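Local coordinates for prenyltransference for protein (PDB 5HC8) that catalyses the head-to-middle condensation of two dimethylallyl diphosphate molecules into lavandulyl diphosphate, as a prenyltransferase of the cis-prenyltransferase (undecaprenyl diphosphate synthase) fold family, at the interface of chains A and B. Residues are numbered along the deposited sequence; one frame, centred on the assembly and turned at random. Chains: chain A/B, prenyltransference for protein.

The interface of chains A and B. Residues chain A 210-213, 239-241; chain B 197-199.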
ATOM      1  N   PHE A 210      -4.946  -3.811   5.204  1.00 24.60           N
ATOM      2  CA  PHE A 210      -5.176  -3.590   6.675  1.00 23.65           C
ATOM      3  C   PHE A 210      -3.973  -3.752   7.522  1.00 24.77           C
ATOM      4  O   PHE A 210      -4.064  -3.660   8.733  1.00 23.79           O
ATOM      5  CB  PHE A 210      -6.386  -4.421   7.182  1.00 25.92           C
ATOM      6  CG  PHE A 210      -7.715  -3.997   6.503  1.00 27.88           C
ATOM      7  CD1 PHE A 210      -8.345  -2.828   6.879  1.00 30.22           C
ATOM      8  CD2 PHE A 210      -8.232  -4.753   5.489  1.00 32.22           C
ATOM      9  CE1 PHE A 210      -9.520  -2.424   6.265  1.00 36.37           C
ATOM     10  CE2 PHE A 210      -9.407  -4.354   4.846  1.00 34.15           C
ATOM     11  CZ  PHE A 210     -10.029  -3.211   5.240  1.00 31.16           C
ATOM     12  N   THR A 211      -2.820  -4.043   6.913  1.00 21.47           N
ATOM     13  CA  THR A 211      -1.570  -4.057   7.609  1.00 20.75           C
ATOM     14  C   THR A 211      -1.253  -2.769   8.429  1.00 23.02           C
ATOM     15  O   THR A 211      -1.453  -1.634   7.995  1.00 21.16           O
ATOM     16  CB  THR A 211      -0.476  -4.211   6.561  1.00 20.42           C
ATOM     17  OG1 THR A 211      -0.792  -5.343   5.724  1.00 21.31           O
ATOM     18  CG2 THR A 211       0.895  -4.353   7.188  1.00 20.94           C
ATOM     19  N   GLU A 212      -0.824  -2.974   9.667  1.00 25.28           N
ATOM     20  CA  GLU A 212      -0.301  -1.885  10.511  1.00 22.69           C
ATOM     21  C   GLU A 212       1.091  -1.573  10.055  1.00 21.74           C
ATOM     22  O   GLU A 212       1.927  -2.483   9.914  1.00 20.53           O
ATOM     23  CB  GLU A 212      -0.325  -2.351  11.981  1.00 24.06           C
ATOM     24  CG  GLU A 212      -1.737  -2.511  12.508  1.00 24.58           C
ATOM     25  CD  GLU A 212      -2.502  -1.196  12.594  1.00 25.63           C
ATOM     26  OE1 GLU A 212      -1.873  -0.158  12.748  1.00 23.43           O
ATOM     27  OE2 GLU A 212      -3.721  -1.202  12.463  1.00 27.14           O
ATOM     28  N   PHE A 213       1.371  -0.296   9.823  1.00 21.05           N
ATOM     29  CA  PHE A 213       2.704   0.153   9.468  1.00 22.78           C
ATOM     30  C   PHE A 213       3.455   0.701  10.694  1.00 26.51           C
ATOM     31  O   PHE A 213       2.890   1.432  11.522  1.00 27.56           O
ATOM     32  CB  PHE A 213       2.622   1.275   8.444  1.00 23.37           C
ATOM     33  CG  PHE A 213       1.939   0.913   7.146  1.00 21.93           C
ATOM     34  CD1 PHE A 213       1.855  -0.376   6.696  1.00 22.31           C
ATOM     35  CD2 PHE A 213       1.386   1.878   6.399  1.00 22.44           C
ATOM     36  CE1 PHE A 213       1.275  -0.663   5.457  1.00 24.53           C
ATOM     37  CE2 PHE A 213       0.792   1.615   5.174  1.00 21.35           C
ATOM     38  CZ  PHE A 213       0.762   0.348   4.677  1.00 21.23           C
ATOM     39  N   TYR A 239      -5.307  -0.205  17.777  1.00 45.73           N
ATOM     40  CA  TYR A 239      -6.716  -0.608  17.624  1.00 54.97           C
ATOM     41  C   TYR A 239      -6.963  -0.803  16.131  1.00 55.30           C
ATOM     42  O   TYR A 239      -6.797   0.154  15.373  1.00 48.82           O
ATOM     43  CB  TYR A 239      -7.732   0.427  18.186  1.00 55.18           C
ATOM     44  CG  TYR A 239      -9.145  -0.014  17.832  1.00 64.64           C
ATOM     45  CD1 TYR A 239      -9.766  -1.060  18.531  1.00 66.48           C
ATOM     46  CD2 TYR A 239      -9.817   0.539  16.721  1.00 68.57           C
ATOM     47  CE1 TYR A 239     -11.033  -1.506  18.173  1.00 71.71           C
ATOM     48  CE2 TYR A 239     -11.078   0.099  16.350  1.00 67.38           C
ATOM     49  CZ  TYR A 239     -11.686  -0.919  17.077  1.00 75.64           C
ATOM     50  OH  TYR A 239     -12.936  -1.341  16.687  1.00 67.49           O
ATOM     51  N   ARG A 240      -7.346  -2.025  15.736  1.00 56.00           N
ATOM     52  CA  ARG A 240      -7.637  -2.384  14.318  1.00 56.80           C
ATOM     53  C   ARG A 240      -9.165  -2.497  14.144  1.00 59.45           C
ATOM     54  O   ARG A 240      -9.821  -3.354  14.760  1.00 53.17           O
ATOM     55  CB  ARG A 240      -6.944  -3.712  13.923  1.00 58.95           C
ATOM     56  CG  ARG A 240      -5.492  -3.937  14.448  1.00 59.07           C
ATOM     57  CD  ARG A 240      -4.890  -5.266  13.936  1.00 57.71           C
ATOM     58  NE  ARG A 240      -4.620  -5.215  12.479  1.00 55.81           N
ATOM     59  CZ  ARG A 240      -4.161  -6.226  11.719  1.00 55.37           C
ATOM     60  NH1 ARG A 240      -3.945  -7.457  12.219  1.00 46.54           N
ATOM     61  NH2 ARG A 240      -3.938  -6.019  10.431  1.00 49.25           N
ATOM     62  N   GLY A 241      -9.750  -1.610  13.354  1.00 59.04           N
ATOM     63  CA  GLY A 241     -11.212  -1.618  13.163  1.00 66.39           C
ATOM     64  C   GLY A 241     -11.657  -2.242  11.833  1.00 62.34           C
ATOM     65  O   GLY A 241     -12.868  -2.504  11.667  1.00 68.03           O
TER
ATOM     66  N   GLU B 197      -3.849   6.779  12.849  1.00 23.71           N
ATOM     67  CA  GLU B 197      -3.679   5.360  12.470  1.00 23.02           C
ATOM     68  C   GLU B 197      -2.717   5.303  11.298  1.00 22.41           C
ATOM     69  O   GLU B 197      -2.752   6.189  10.390  1.00 22.52           O
ATOM     70  CB  GLU B 197      -4.982   4.641  12.131  1.00 24.11           C
ATOM     71  CG  GLU B 197      -6.087   4.821  13.183  1.00 27.27           C
ATOM     72  CD  GLU B 197      -5.807   4.137  14.519  1.00 33.29           C
ATOM     73  OE1 GLU B 197      -6.521   4.497  15.480  1.00 37.39           O
ATOM     74  OE2 GLU B 197      -4.909   3.282  14.660  1.00 31.92           O
ATOM     75  N   GLN B 198      -1.915   4.237  11.266  1.00 23.16           N
ATOM     76  CA  GLN B 198      -0.909   4.054  10.239  1.00 22.74           C
ATOM     77  C   GLN B 198      -1.219   2.757   9.457  1.00 21.93           C
ATOM     78  O   GLN B 198      -0.698   1.693   9.768  1.00 20.35           O
ATOM     79  CB  GLN B 198       0.469   4.011  10.899  1.00 25.28           C
ATOM     80  CG  GLN B 198       0.862   5.342  11.514  1.00 25.18           C
ATOM     81  CD  GLN B 198       2.094   5.161  12.408  1.00 33.55           C
ATOM     82  OE1 GLN B 198       2.010   4.734  13.600  1.00 37.66           O
ATOM     83  NE2 GLN B 198       3.187   5.345  11.849  1.00 28.59           N
ATOM     84  N   ARG B 199      -2.100   2.915   8.476  1.00 19.71           N
ATOM     85  CA  ARG B 199      -2.612   1.799   7.687  1.00 22.20           C
ATOM     86  C   ARG B 199      -3.446   2.451   6.569  1.00 21.85           C
ATOM     87  O   ARG B 199      -3.815   3.619   6.657  1.00 21.72           O
ATOM     88  CB  ARG B 199      -3.462   0.799   8.508  1.00 23.69           C
ATOM     89  CG  ARG B 199      -4.650   1.397   9.233  1.00 27.31           C
ATOM     90  CD  ARG B 199      -5.542   0.336   9.847  1.00 30.25           C
ATOM     91  NE  ARG B 199      -6.628   0.949  10.648  1.00 29.64           N
ATOM     92  CZ  ARG B 199      -6.626   1.143  11.959  1.00 28.32           C
ATOM     93  NH1 ARG B 199      -5.624   0.740  12.716  1.00 25.39           N
ATOM     94  NH2 ARG B 199      -7.689   1.744  12.516  1.00 28.59           N
TER
HETATM   95  O   HOH W   1      -2.536   2.363  13.322  1.00 25.21           O
HETATM   96  O   HOH W   2      -4.339   2.677  17.203  1.00 47.88           O
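B:Arg199 reaches across to A:Glu212 and A:Tyr239 in a polar patch of the two-fold homodimer interface, where a loop of chain B lies against strand 212-215 and the C-terminal segment of chain A. Dimers are usual in the cis-prenyltransferase family, and this patch, with its twin, probably helps hold the two copies together. The arginine's CG sits between the backbone N and the carbonyl carbon (chi1 57°), and from there the chain runs extended to NE, alongside A:Glu212 and pointing the same way. At its tip B:Arg199 NH1 lies 2.7 Å from A:Glu212 OE2, a salt bridge and hydrogen bond made on the syn lone pair, although carboxylate and guanidinium planes stand 75° apart. B:Arg199 NH1 also donates to the backbone carbonyl O of A:Tyr239 at 3.0 Å, in a slightly more bent bond (136° at H) with the donor tilted from the carbonyl plane; A:Tyr239 is poorly ordered, which makes this bond the less certain. Within chain B, B:Glu197 forms a second salt bridge to the same group, its OE2 3.3 Å from B:Arg199 NH1, while its CB packs over the centre of the guanidinium face. The arginine thus lies between two acids and would probably offset their mutual repulsion. An alanine in place of B:Arg199 would probably leave the A:Glu212 carboxylate without its cationic mate and the A:Tyr239 carbonyl without this donor, loosening the hold on the C-terminal segment.

Further along the strand, the backbone N of A:Phe213 gives a nearly straight hydrogen bond to the carbonyl O of B:Gln198, 2.9 Å long, and the phenylalanine ring turns one face, near its rim, to the CA of B:Arg199. Water also bridges the chains. One molecule links A:Tyr239 N to B:Glu197 OE2; another joins B:Glu197 OE2 and B:Gln198 N to A:Glu212 OE1, its oxygen 2.7 Å from that OE1.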